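Local atomic coordinates of plasmid stabilization system (Mesorhizobium opportunistum, PDB entry 5CEG), a protein that probably acts as the ParE-like toxin, of the RelE family, of a type II toxin-antitoxin system. Residues 81-86 against 104-109; 74-79 against 87-92; 15-20 against 96-101; 28-33 against 46-51. All blocks are in the same frame, centred on the assembly; numbering follows the deposited sequence. Where two conformers were deposited one is given.

Interaction 1: residues 81-86 against 104-109; sequences APFVLL and VRVVDG. With NA (sodium ion), chain J.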
loop_
_atom_site.group_PDB
_atom_site.type_symbol
_atom_site.label_atom_id
_atom_site.label_comp_id
_atom_site.label_asym_id
_atom_site.label_seq_id
_atom_site.Cartn_x
_atom_site.Cartn_y
_atom_site.Cartn_z
ATOM N N ALA B 81 -17.187 12.742 5.376
ATOM C CA ALA B 81 -16.059 12.586 4.463
ATOM C C ALA B 81 -15.632 13.901 3.820
ATOM O O ALA B 81 -16.484 14.677 3.367
ATOM C CB ALA B 81 -16.405 11.566 3.383
ATOM N N PRO B 82 -14.319 14.159 3.767
ATOM C CA PRO B 82 -13.164 13.338 4.175
ATOM C C PRO B 82 -12.730 13.502 5.637
ATOM O O PRO B 82 -11.606 13.116 6.002
ATOM C CB PRO B 82 -12.058 13.849 3.248
ATOM C CG PRO B 82 -12.391 15.313 3.119
ATOM C CD PRO B 82 -13.889 15.379 3.057
ATOM N N PHE B 83 -13.605 14.078 6.459
ATOM C CA PHE B 83 -13.273 14.383 7.848
ATOM C C PHE B 83 -13.828 13.355 8.814
ATOM O O PHE B 83 -14.825 12.683 8.549
ATOM C CB PHE B 83 -13.792 15.778 8.233
ATOM C CG PHE B 83 -13.431 16.836 7.244
ATOM C CD1 PHE B 83 -12.128 17.300 7.161
ATOM C CD2 PHE B 83 -14.384 17.335 6.371
ATOM C CE1 PHE B 83 -11.787 18.263 6.233
ATOM C CE2 PHE B 83 -14.053 18.295 5.443
ATOM C CZ PHE B 83 -12.758 18.754 5.361
ATOM N N VAL B 84 -13.158 13.246 9.952
ATOM C CA VAL B 84 -13.616 12.427 11.050
ATOM C C VAL B 84 -13.816 13.353 12.243
ATOM O O VAL B 84 -12.883 14.055 12.644
ATOM C CB VAL B 84 -12.579 11.332 11.371
ATOM C CG1 VAL B 84 -12.911 10.645 12.651
ATOM C CG2 VAL B 84 -12.470 10.333 10.200
ATOM N N LEU B 85 -15.032 13.397 12.779
ATOM C CA LEU B 85 -15.275 14.168 13.991
ATOM C C LEU B 85 -15.016 13.268 15.186
ATOM O O LEU B 85 -15.622 12.210 15.295
ATOM C CB LEU B 85 -16.711 14.698 14.047
ATOM C CG LEU B 85 -17.246 15.683 13.004
ATOM C CD1 LEU B 85 -18.713 15.968 13.285
ATOM C CD2 LEU B 85 -16.476 16.978 13.004
ATOM N N LEU B 86 -14.135 13.692 16.088
ATOM C CA LEU B 86 -13.924 12.963 17.336
ATOM C C LEU B 86 -14.632 13.714 18.450
ATOM O O LEU B 86 -14.412 14.908 18.611
ATOM C CB LEU B 86 -12.432 12.834 17.676
ATOM C CG LEU B 86 -11.533 12.167 16.637
ATOM C CD1 LEU B 86 -10.088 12.178 17.134
ATOM C CD2 LEU B 86 -12.027 10.749 16.384
ATOM N N VAL B 104 -14.106 17.204 20.082
ATOM C CA VAL B 104 -12.732 17.384 20.543
ATOM C C VAL B 104 -11.746 17.717 19.410
ATOM O O VAL B 104 -10.871 18.567 19.576
ATOM C CB VAL B 104 -12.287 16.125 21.311
ATOM C CG1 VAL B 104 -10.832 16.249 21.776
ATOM C CG2 VAL B 104 -13.206 15.911 22.519
ATOM N N ARG B 105 -11.894 17.061 18.250
ATOM C CA ARG B 105 -11.097 17.380 17.044
ATOM C C ARG B 105 -11.933 17.187 15.791
ATOM O O ARG B 105 -12.876 16.388 15.788
ATOM C CB ARG B 105 -9.852 16.489 16.887
ATOM C CG ARG B 105 -8.840 16.562 18.008
ATOM C CD ARG B 105 -8.208 17.942 18.132
ATOM N NE ARG B 105 -7.477 18.433 16.957
ATOM C CZ ARG B 105 -6.150 18.460 16.853
ATOM N NH1 ARG B 105 -5.390 17.965 17.826
ATOM N NH2 ARG B 105 -5.583 19.000 15.780
ATOM N N VAL B 106 -11.547 17.890 14.737
ATOM C CA VAL B 106 -12.005 17.594 13.378
ATOM C C VAL B 106 -10.772 17.176 12.563
ATOM O O VAL B 106 -9.884 17.992 12.305
ATOM C CB VAL B 106 -12.695 18.801 12.721
ATOM C CG1 VAL B 106 -13.252 18.399 11.351
ATOM C CG2 VAL B 106 -13.821 19.338 13.622
ATOM N N VAL B 107 -10.707 15.898 12.190
ATOM C CA VAL B 107 -9.496 15.353 11.573
ATOM C C VAL B 107 -9.699 15.102 10.082
ATOM O O VAL B 107 -10.680 14.496 9.704
ATOM C CB VAL B 107 -9.089 14.045 12.246
ATOM C CG1 VAL B 107 -7.787 13.512 11.638
ATOM C CG2 VAL B 107 -8.925 14.249 13.762
ATOM N N ASP B 108 -8.780 15.583 9.246
ATOM C CA ASP B 108 -8.841 15.304 7.812
ATOM C C ASP B 108 -8.113 13.998 7.537
ATOM O O ASP B 108 -6.895 13.939 7.666
ATOM C CB ASP B 108 -8.209 16.451 7.014
ATOM C CG ASP B 108 -8.317 16.261 5.500
ATOM O OD1 ASP B 108 -8.660 15.160 5.025
ATOM O OD2 ASP B 108 -8.069 17.247 4.776
ATOM N N GLY B 109 -8.854 12.962 7.150
ATOM C CA GLY B 109 -8.245 11.666 6.921
ATOM C C GLY B 109 -7.214 11.665 5.802
ATOM O O GLY B 109 -6.297 10.840 5.791
HETATM NA NA NA J . -5.522 8.962 4.299
HETATM O O HOH W 1 -4.352 7.074 3.166
HETATM O O HOH W 2 -3.865 10.150 3.015
#
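V84 and V107 form a hydrogen-bonded antiparallel pair: V84 N donates to V107 O at 2.8 Å and V107 N to V84 O at 2.9 Å. Two residues on, L86 N bonds R105 O, while L86 O receives V104 N at 2.7 Å and, weakly, R105 N at 3.3 Å. V104 and R105 thus both face L86 in a classic beta bulge. At the far end G109 N donates to P82 O at 3.0 Å, carrying the pairing into the first turn of helix 109-112. On the face of F83 and L85, L85 CD2 lies alongside V106, 3.6 Å from its CG2. The F83 ring, its CG beside the backbone N (chi1 -49°), brings CD1 and CE1 against D108 CB, while P82 CG sits over its centre. On the other face the side chains of L86 and V107 cross at a slant, L86 CD1 coming to 4.1 Å from V107 CG2.

Helices 23-37 and 41-60 cover the F83 face, with I32, Y47 and L51 against F83 itself. D28 OD2 takes both V106 N and R105 NE; R105 NH1 pairs with an acidic side chain of another protein's chain. D108 OD1 caps R110 N, and G109 O, 2.5 Å from the sodium ion, shares that ion with L113, L116, F117 and waters. The arrangement is a beta hairpin within the ParE-type sheet, leading through an N-cap into a metal site.

Interaction 2: residues 74-79 against 87-92; sequences SARMLV and YETVPD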
loop_
_atom_site.group_PDB
_atom_site.type_symbol
_atom_site.label_atom_id
_atom_site.label_comp_id
_atom_site.label_asym_id
_atom_site.label_seq_id
_atom_site.Cartn_x
_atom_site.Cartn_y
_atom_site.Cartn_z
ATOM N N SER B 74 -13.874 7.364 26.342
ATOM C CA SER B 74 -15.156 7.991 26.014
ATOM C C SER B 74 -15.270 8.428 24.563
ATOM O O SER B 74 -16.285 9.007 24.165
ATOM C CB SER B 74 -15.381 9.213 26.901
ATOM O OG SER B 74 -14.394 10.202 26.648
ATOM N N ALA B 75 -14.224 8.191 23.779
ATOM C CA ALA B 75 -14.208 8.736 22.420
ATOM C C ALA B 75 -15.248 8.093 21.516
ATOM O O ALA B 75 -15.513 6.889 21.594
ATOM C CB ALA B 75 -12.812 8.580 21.788
ATOM N N ARG B 76 -15.815 8.922 20.647
ATOM C CA ARG B 76 -16.751 8.503 19.619
ATOM C C ARG B 76 -16.312 9.128 18.308
ATOM O O ARG B 76 -15.716 10.204 18.283
ATOM C CB ARG B 76 -18.184 8.934 19.951
ATOM C CG ARG B 76 -18.826 8.176 21.094
ATOM C CD ARG B 76 -20.179 8.797 21.444
ATOM N NE ARG B 76 -20.851 8.092 22.537
ATOM C CZ ARG B 76 -21.648 7.039 22.372
ATOM N NH1 ARG B 76 -21.892 6.551 21.154
ATOM N NH2 ARG B 76 -22.216 6.477 23.426
ATOM N N MET B 77 -16.621 8.460 17.206
ATOM C CA MET B 77 -16.217 8.955 15.898
ATOM C C MET B 77 -17.440 9.095 15.009
ATOM O O MET B 77 -18.259 8.175 14.928
ATOM C CB MET B 77 -15.189 8.000 15.281
ATOM C CG MET B 77 -14.895 8.249 13.845
ATOM S SD MET B 77 -13.692 7.051 13.228
ATOM C CE MET B 77 -12.307 7.336 14.323
ATOM N N LEU B 78 -17.586 10.256 14.378
ATOM C CA LEU B 78 -18.652 10.474 13.413
ATOM C C LEU B 78 -18.002 10.942 12.120
ATOM O O LEU B 78 -17.230 11.894 12.122
ATOM C CB LEU B 78 -19.669 11.494 13.957
ATOM C CG LEU B 78 -20.988 11.685 13.209
ATOM C CD1 LEU B 78 -21.776 10.384 13.098
ATOM C CD2 LEU B 78 -21.812 12.765 13.894
ATOM N N VAL B 79 -18.280 10.252 11.016
ATOM C CA VAL B 79 -17.627 10.574 9.753
ATOM C C VAL B 79 -18.439 11.586 8.941
ATOM O O VAL B 79 -19.667 11.502 8.857
ATOM C CB VAL B 79 -17.377 9.285 8.912
ATOM C CG1 VAL B 79 -16.791 9.619 7.537
ATOM C CG2 VAL B 79 -16.447 8.345 9.652
ATOM N N TYR B 87 -15.481 13.034 19.206
ATOM C CA TYR B 87 -16.250 13.730 20.241
ATOM C C TYR B 87 -16.560 12.807 21.408
ATOM O O TYR B 87 -16.347 11.596 21.338
ATOM C CB TYR B 87 -17.554 14.289 19.651
ATOM C CG TYR B 87 -18.689 13.284 19.496
ATOM C CD1 TYR B 87 -18.830 12.522 18.333
ATOM C CD2 TYR B 87 -19.634 13.128 20.498
ATOM C CE1 TYR B 87 -19.883 11.624 18.193
ATOM C CE2 TYR B 87 -20.679 12.235 20.375
ATOM C CZ TYR B 87 -20.798 11.478 19.227
ATOM O OH TYR B 87 -21.862 10.587 19.115
ATOM N N GLU B 88 -17.093 13.384 22.482
ATOM C CA GLU B 88 -17.639 12.581 23.570
ATOM C C GLU B 88 -18.947 13.184 24.050
ATOM O O GLU B 88 -19.208 14.364 23.815
ATOM C CB GLU B 88 -16.657 12.489 24.742
ATOM C CG GLU B 88 -16.259 13.865 25.286
ATOM C CD GLU B 88 -15.380 13.814 26.522
ATOM O OE1 GLU B 88 -14.906 12.722 26.906
ATOM O OE2 GLU B 88 -15.154 14.895 27.104
ATOM N N THR B 89 -19.758 12.372 24.716
ATOM C CA THR B 89 -20.899 12.904 25.461
ATOM C C THR B 89 -20.527 12.997 26.932
ATOM O O THR B 89 -19.682 12.240 27.423
ATOM C CB THR B 89 -22.172 12.037 25.334
ATOM O OG1 THR B 89 -22.007 10.807 26.041
ATOM C CG2 THR B 89 -22.523 11.758 23.866
ATOM N N VAL B 90 -21.146 13.940 27.632
ATOM C CA VAL B 90 -21.045 13.966 29.086
ATOM C C VAL B 90 -22.458 14.057 29.656
ATOM O O VAL B 90 -23.192 14.975 29.307
ATOM C CB VAL B 90 -20.213 15.132 29.598
ATOM C CG1 VAL B 90 -20.163 15.083 31.125
ATOM C CG2 VAL B 90 -18.797 15.075 29.021
ATOM N N PRO B 91 -22.848 13.096 30.508
ATOM C CA PRO B 91 -22.093 11.916 30.955
ATOM C C PRO B 91 -21.764 10.966 29.805
ATOM O O PRO B 91 -22.438 10.997 28.773
ATOM C CB PRO B 91 -23.039 11.229 31.946
ATOM C CG PRO B 91 -24.100 12.253 32.267
ATOM C CD PRO B 91 -24.214 13.122 31.063
ATOM N N ASP B 92 -20.729 10.156 29.991
ATOM C CA ASP B 92 -20.349 9.145 29.017
ATOM C C ASP B 92 -21.146 7.862 29.265
ATOM O O ASP B 92 -20.600 6.857 29.715
ATOM C CB ASP B 92 -18.845 8.862 29.102
ATOM C CG ASP B 92 -18.392 7.808 28.108
ATOM O OD1 ASP B 92 -18.878 7.841 26.969
ATOM O OD2 ASP B 92 -17.570 6.944 28.471
HETATM O O HOH W 3 -18.983 9.568 24.691
HETATM O O HOH W 4 -21.790 8.214 25.461
#
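R76 and Y87 are the hydrogen-bonded antiparallel pair that ties strand 76-80 to strand 83-90 in a beta hairpin of the ParE-type sheet. Of the backbone bonds, R76 N gives to Y87 O at 2.8 Å and Y87 N to R76 O at 3.0 Å; beyond this pair, toward S74, side chains and water make the links.

Aromatic packing comes next. R76 CB stands over the Y87 ring in a CH-pi contact, 3.8 Å from the centroid and 20° off the normal. From CG to NE the arginine chain is extended across the ring, bringing R76 CD to 3.4 Å from Y87 OH, and the guanidinium lies 23° from the ring plane. Y87 CG sits between the backbone N and the carbonyl carbon (chi1 80°), and one face of the ring lies under R76 CB; L78 CB packs near Y87 CE1. The phenol is fixed by P62 O and G65 N, the guanidinium by G65 O at R76 NH1.

Among direct polar contacts, S74 OG donates to E88 OE1 at 2.6 Å, while E88 OE2 has a salt bridge to a basic side chain of another protein's chain. The D92 carboxylate, paired with R67, lies against S74 CB.

Two waters fill in the rest. Water 3 accepts from R76 NE and T89 N and lies within donating distance of S74 O and D92 OD1, though with further acceptors around it not all can be served at once. Water 4 accepts from R76 NH2 at 2.7 Å and donates to T89 OG1, whose own proton goes to P91 O at 2.8 Å.

Interaction 3: residues 15-20 against 96-101; sequences MAVRLV and GPVEWV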
loop_
_atom_site.group_PDB
_atom_site.type_symbol
_atom_site.label_atom_id
_atom_site.label_comp_id
_atom_site.label_asym_id
_atom_site.label_seq_id
_atom_site.Cartn_x
_atom_site.Cartn_y
_atom_site.Cartn_z
ATOM N N MET B 15 -34.833 19.961 23.427
ATOM C CA MET B 15 -34.581 18.623 22.905
ATOM C C MET B 15 -33.109 18.435 22.539
ATOM O O MET B 15 -32.474 17.466 22.963
ATOM C CB MET B 15 -35.465 18.348 21.688
ATOM N N ALA B 16 -32.574 19.355 21.743
ATOM C CA ALA B 16 -31.158 19.317 21.379
ATOM C C ALA B 16 -30.297 19.533 22.622
ATOM O O ALA B 16 -30.608 20.393 23.447
ATOM C CB ALA B 16 -30.845 20.371 20.322
ATOM N N VAL B 17 -29.230 18.750 22.765
ATOM C CA VAL B 17 -28.309 18.934 23.881
ATOM C C VAL B 17 -27.342 20.074 23.560
ATOM O O VAL B 17 -27.232 20.484 22.396
ATOM C CB VAL B 17 -27.523 17.643 24.197
ATOM C CG1 VAL B 17 -28.457 16.453 24.225
ATOM C CG2 VAL B 17 -26.426 17.418 23.181
ATOM N N ARG B 18 -26.656 20.593 24.582
ATOM C CA ARG B 18 -25.641 21.625 24.366
ATOM C C ARG B 18 -24.470 21.029 23.595
ATOM O O ARG B 18 -23.997 19.948 23.933
ATOM C CB ARG B 18 -25.138 22.219 25.688
ATOM C CG ARG B 18 -24.088 23.322 25.507
ATOM C CD ARG B 18 -24.298 24.465 26.481
ATOM N NE ARG B 18 -23.174 25.396 26.592
ATOM C CZ ARG B 18 -23.127 26.603 26.030
ATOM N NH1 ARG B 18 -24.132 27.040 25.281
ATOM N NH2 ARG B 18 -22.071 27.380 26.217
ATOM N N LEU B 19 -24.016 21.728 22.569
ATOM C CA LEU B 19 -22.869 21.244 21.811
ATOM C C LEU B 19 -21.770 22.290 21.827
ATOM O O LEU B 19 -21.976 23.450 21.462
ATOM C CB LEU B 19 -23.265 20.889 20.371
ATOM C CG LEU B 19 -22.214 20.057 19.606
ATOM C CD1 LEU B 19 -22.876 18.996 18.735
ATOM C CD2 LEU B 19 -21.353 20.955 18.766
ATOM N N VAL B 20 -20.589 21.868 22.260
ATOM C CA VAL B 20 -19.443 22.747 22.341
ATOM C C VAL B 20 -18.265 22.104 21.618
ATOM O O VAL B 20 -18.285 20.900 21.335
ATOM C CB VAL B 20 -19.072 23.060 23.805
ATOM C CG1 VAL B 20 -20.194 23.916 24.459
ATOM C CG2 VAL B 20 -18.873 21.777 24.599
ATOM N N GLY B 96 -29.755 7.469 28.755
ATOM C CA GLY B 96 -30.044 8.472 29.758
ATOM C C GLY B 96 -29.725 9.852 29.235
ATOM O O GLY B 96 -29.204 9.995 28.128
ATOM N N PRO B 97 -30.035 10.878 30.033
ATOM C CA PRO B 97 -29.866 12.277 29.644
ATOM C C PRO B 97 -28.413 12.629 29.356
ATOM O O PRO B 97 -27.521 12.216 30.091
ATOM C CB PRO B 97 -30.372 13.050 30.868
ATOM C CG PRO B 97 -31.199 12.074 31.631
ATOM C CD PRO B 97 -30.565 10.748 31.400
ATOM N N VAL B 98 -28.193 13.386 28.289
ATOM C CA VAL B 98 -26.865 13.906 27.972
ATOM C C VAL B 98 -26.858 15.411 28.214
ATOM O O VAL B 98 -27.766 16.120 27.765
ATOM C CB VAL B 98 -26.483 13.593 26.507
ATOM C CG1 VAL B 98 -25.166 14.287 26.122
ATOM C CG2 VAL B 98 -26.405 12.086 26.292
ATOM N N GLU B 99 -25.861 15.914 28.936
ATOM C CA GLU B 99 -25.836 17.349 29.233
ATOM C C GLU B 99 -25.069 18.126 28.158
ATOM O O GLU B 99 -25.490 19.214 27.755
ATOM C CB GLU B 99 -25.240 17.622 30.618
ATOM C CG GLU B 99 -25.062 19.106 30.889
ATOM C CD GLU B 99 -25.438 19.549 32.287
ATOM O OE1 GLU B 99 -26.059 18.761 33.021
ATOM O OE2 GLU B 99 -25.103 20.701 32.648
ATOM N N TRP B 100 -23.959 17.569 27.669
ATOM C CA TRP B 100 -23.433 18.134 26.435
ATOM C C TRP B 100 -22.644 17.155 25.610
ATOM O O TRP B 100 -22.360 16.030 25.990
ATOM C CB TRP B 100 -22.548 19.355 26.678
ATOM C CG TRP B 100 -21.304 19.017 27.381
ATOM C CD1 TRP B 100 -20.074 18.781 26.844
ATOM C CD2 TRP B 100 -21.175 18.860 28.779
ATOM N NE1 TRP B 100 -19.173 18.490 27.846
ATOM C CE2 TRP B 100 -19.834 18.537 29.045
ATOM C CE3 TRP B 100 -22.066 18.967 29.842
ATOM C CZ2 TRP B 100 -19.377 18.325 30.326
ATOM C CZ3 TRP B 100 -21.617 18.752 31.102
ATOM C CH2 TRP B 100 -20.292 18.426 31.339
ATOM N N VAL B 101 -22.447 17.597 24.377
ATOM C CA VAL B 101 -21.571 16.917 23.431
ATOM C C VAL B 101 -20.376 17.834 23.266
ATOM O O VAL B 101 -20.557 19.019 23.002
ATOM C CB VAL B 101 -22.264 16.676 22.083
ATOM C CG1 VAL B 101 -21.230 16.387 20.982
ATOM C CG2 VAL B 101 -23.259 15.531 22.217
HETATM O O HOH W 5 -27.897 19.766 27.088
#
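R18 with W100 and L19 with V101 are the parallel bridges that attach strand 18-21, outermost in this chain's sheet, to strand 100-108. The ladder is short: V101 N donates to R18 O at 2.9 Å with 166° at the hydrogen, and V20 N donates to V101 O, also at 2.9 Å. V101 is therefore held by the residues on either side of L19, the usual pattern of parallel strands, and L19 CA adds a CA-H...O contact to V101 O at 3.4 Å.

Toward the start of the strand the direct ladder gives way to solvent. R18 N and E99 O are bridged by water 5, which accepts from R18 N at 2.9 Å and donates to E99 O at 2.6 Å.

The apolar part centres on V101, whose two methyls have separate partners. CG1, anti to the backbone N (chi1 162°), touches L19 CD1 at 3.8 Å, whereas CG2 meets V17 CG2 at the same distance. V17 CG1 turns to V98, 3.6 Å from its carbonyl O.

Around the contact, P62 covers V17, V98 and V101 together, and A59 and L58 of helix 41-60 lie on L19 and V101. R18 and V20 pack on apolar side chains of another protein's chain. On the other side of strand 100-108, E99 and W100 both face V90 of strand 83-90 in a classic beta bulge.

Interaction 4: residues 28-33 against 46-51; sequences DLIDIY and RYYDQL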
loop_
_atom_site.group_PDB
_atom_site.type_symbol
_atom_site.label_atom_id
_atom_site.label_comp_id
_atom_site.label_asym_id
_atom_site.label_seq_id
_atom_site.Cartn_x
_atom_site.Cartn_y
_atom_site.Cartn_z
ATOM N N ASP B 28 -9.070 23.552 14.097
ATOM C CA ASP B 28 -9.132 22.587 13.000
ATOM C C ASP B 28 -10.060 23.118 11.916
ATOM O O ASP B 28 -9.734 23.058 10.738
ATOM C CB ASP B 28 -9.653 21.218 13.472
ATOM C CG ASP B 28 -8.697 20.487 14.408
ATOM O OD1 ASP B 28 -7.468 20.735 14.384
ATOM O OD2 ASP B 28 -9.205 19.634 15.158
ATOM N N LEU B 29 -11.230 23.617 12.331
ATOM C CA LEU B 29 -12.216 24.144 11.383
ATOM C C LEU B 29 -11.657 25.323 10.585
ATOM O O LEU B 29 -11.864 25.423 9.379
ATOM C CB LEU B 29 -13.496 24.570 12.113
ATOM C CG LEU B 29 -14.377 23.453 12.691
ATOM C CD1 LEU B 29 -15.531 24.052 13.526
ATOM C CD2 LEU B 29 -14.930 22.561 11.571
ATOM N N ILE B 30 -10.969 26.236 11.260
ATOM C CA ILE B 30 -10.382 27.370 10.564
ATOM C C ILE B 30 -9.308 26.904 9.575
ATOM O O ILE B 30 -9.274 27.364 8.435
ATOM C CB ILE B 30 -9.802 28.381 11.553
ATOM C CG1 ILE B 30 -10.943 28.978 12.381
ATOM C CG2 ILE B 30 -9.022 29.474 10.820
ATOM C CD1 ILE B 30 -10.492 29.859 13.507
ATOM N N ASP B 31 -8.456 25.972 10.004
ATOM C CA ASP B 31 -7.403 25.424 9.148
ATOM C C ASP B 31 -7.975 24.785 7.872
ATOM O O ASP B 31 -7.473 25.005 6.766
ATOM C CB ASP B 31 -6.597 24.382 9.932
ATOM C CG ASP B 31 -5.364 23.902 9.180
ATOM O OD1 ASP B 31 -4.564 24.745 8.721
ATOM O OD2 ASP B 31 -5.210 22.672 9.036
ATOM N N ILE B 32 -9.029 23.997 8.047
ATOM C CA ILE B 32 -9.691 23.346 6.918
ATOM C C ILE B 32 -10.165 24.374 5.892
ATOM O O ILE B 32 -9.927 24.222 4.688
ATOM C CB ILE B 32 -10.881 22.487 7.399
ATOM C CG1 ILE B 32 -10.365 21.233 8.134
ATOM C CG2 ILE B 32 -11.799 22.114 6.227
ATOM C CD1 ILE B 32 -11.429 20.532 8.957
ATOM N N TYR B 33 -10.833 25.424 6.367
ATOM C CA TYR B 33 -11.394 26.433 5.474
ATOM C C TYR B 33 -10.297 27.205 4.744
ATOM O O TYR B 33 -10.383 27.461 3.532
ATOM C CB TYR B 33 -12.292 27.399 6.271
ATOM C CG TYR B 33 -13.184 28.295 5.413
ATOM C CD1 TYR B 33 -12.671 29.431 4.801
ATOM C CD2 TYR B 33 -14.523 28.008 5.236
ATOM C CE1 TYR B 33 -13.464 30.255 4.030
ATOM C CE2 TYR B 33 -15.336 28.827 4.451
ATOM C CZ TYR B 33 -14.793 29.953 3.862
ATOM O OH TYR B 33 -15.580 30.777 3.088
ATOM N N ARG B 46 -18.748 24.889 1.169
ATOM C CA ARG B 46 -19.488 23.628 1.184
ATOM C C ARG B 46 -19.043 22.732 2.336
ATOM O O ARG B 46 -19.881 22.101 2.974
ATOM C CB ARG B 46 -19.350 22.889 -0.148
ATOM C CG ARG B 46 -20.153 23.529 -1.284
ATOM C CD ARG B 46 -20.244 22.613 -2.508
ATOM N NE ARG B 46 -18.935 22.316 -3.089
ATOM C CZ ARG B 46 -18.347 23.050 -4.032
ATOM N NH1 ARG B 46 -18.946 24.136 -4.503
ATOM N NH2 ARG B 46 -17.156 22.700 -4.504
ATOM N N TYR B 47 -17.740 22.683 2.622
ATOM C CA TYR B 47 -17.275 21.879 3.754
ATOM C C TYR B 47 -17.865 22.413 5.062
ATOM O O TYR B 47 -18.256 21.630 5.932
ATOM C CB TYR B 47 -15.740 21.853 3.848
ATOM C CG TYR B 47 -15.034 20.985 2.827
ATOM C CD1 TYR B 47 -15.549 19.757 2.441
ATOM C CD2 TYR B 47 -13.834 21.396 2.268
ATOM C CE1 TYR B 47 -14.878 18.959 1.507
ATOM C CE2 TYR B 47 -13.169 20.624 1.328
ATOM C CZ TYR B 47 -13.691 19.410 0.958
ATOM O OH TYR B 47 -13.017 18.644 0.031
ATOM N N TYR B 48 -17.942 23.739 5.210
ATOM C CA TYR B 48 -18.579 24.294 6.405
ATOM C C TYR B 48 -20.076 23.973 6.445
ATOM O O TYR B 48 -20.613 23.685 7.510
ATOM C CB TYR B 48 -18.373 25.813 6.507
ATOM C CG TYR B 48 -17.141 26.242 7.285
ATOM C CD1 TYR B 48 -16.078 25.365 7.499
ATOM C CD2 TYR B 48 -17.037 27.533 7.794
ATOM C CE1 TYR B 48 -14.948 25.766 8.209
ATOM C CE2 TYR B 48 -15.918 27.943 8.494
ATOM C CZ TYR B 48 -14.874 27.049 8.705
ATOM O OH TYR B 48 -13.760 27.467 9.402
ATOM N N ASP B 49 -20.748 24.020 5.295
ATOM C CA ASP B 49 -22.169 23.648 5.262
ATOM C C ASP B 49 -22.361 22.219 5.755
ATOM O O ASP B 49 -23.270 21.931 6.535
ATOM C CB ASP B 49 -22.738 23.772 3.848
ATOM C CG ASP B 49 -22.807 25.208 3.353
ATOM O OD1 ASP B 49 -22.918 26.141 4.169
ATOM O OD2 ASP B 49 -22.773 25.381 2.118
ATOM N N GLN B 50 -21.488 21.325 5.293
ATOM C CA GLN B 50 -21.603 19.908 5.617
ATOM C C GLN B 50 -21.240 19.629 7.073
ATOM O O GLN B 50 -21.904 18.831 7.749
ATOM C CB GLN B 50 -20.721 19.080 4.675
ATOM C CG GLN B 50 -21.239 19.143 3.231
ATOM C CD GLN B 50 -20.238 18.674 2.190
ATOM O OE1 GLN B 50 -19.182 18.135 2.515
ATOM N NE2 GLN B 50 -20.565 18.896 0.922
ATOM N N LEU B 51 -20.194 20.290 7.557
ATOM C CA LEU B 51 -19.754 20.058 8.930
ATOM C C LEU B 51 -20.763 20.637 9.921
ATOM O O LEU B 51 -21.047 20.022 10.946
ATOM C CB LEU B 51 -18.360 20.647 9.153
ATOM C CG LEU B 51 -17.237 19.860 8.474
ATOM C CD1 LEU B 51 -15.986 20.713 8.355
ATOM C CD2 LEU B 51 -16.936 18.565 9.258
#
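Y48 reaches across to L29 and Y33 in the antiparallel helical hairpin of helices 23-37 and 41-60, whose short segments run at 147° to each other. With the axes 10.5 Å apart, the contact is made by side chains and one carbonyl.

The tight part is the Y48 ring. Y33, with CG anti to its backbone N (chi1 -167°), crosses it edge-to-face: Y33 CD2 is centred over the face of Y48, 3.5 Å from Y48 CE2, and the centroids are 4.6 Å apart with planes at 51°. Y33 CB also rests 3.5 Å from Y48 OH. Beside the tyrosines L29 CD2 and L51 CD1 slide past each other at 3.9 Å. L51 then continues onto F83 and L85 of the sheet, and L29 onto V106.

The looser part holds I32 and Y47, which make no close contact with the opposite helix segment and pack instead on F83. Farther out, R46 and D49 lie on the exposed surface; D49 has a salt bridge to a basic side chain of another protein's chain. That chain also sets an aromatic ring against Y48, while Y33 OH bonds D45 OD1.

At the centre, L29 O is gripped from opposite faces of its carbonyl plane: by Y33 N, within the helix, at 3.2 Å, and by Y48 OH, well above the plane, at 2.8 Å.

Overall arrangement
Interactions 1, 2 and 3 follow one sheet across its strands: 18-21, 100-108, 83-90 and 76-80. Interactions 1 and 2 share strand 83-90, their centres 13 Å apart, and L85 N reaches L78 O at 2.7 Å. Interactions 2 and 3, 11 Å apart between centres, join where V90 N meets W100 O at 2.9 Å and Y87 packs on V101. Interaction 4 is the helical layer over interaction 1, with centres 10 Å apart; the two meet through D28 and through F83, whose CE2 lies 3.7 Å from Y47 CD1. It stays clear of interactions 2 and 3, with nearest atoms about 7 and 8 Å away. Of the four contacts only interaction 1 reaches the sodium ion, through G109 O.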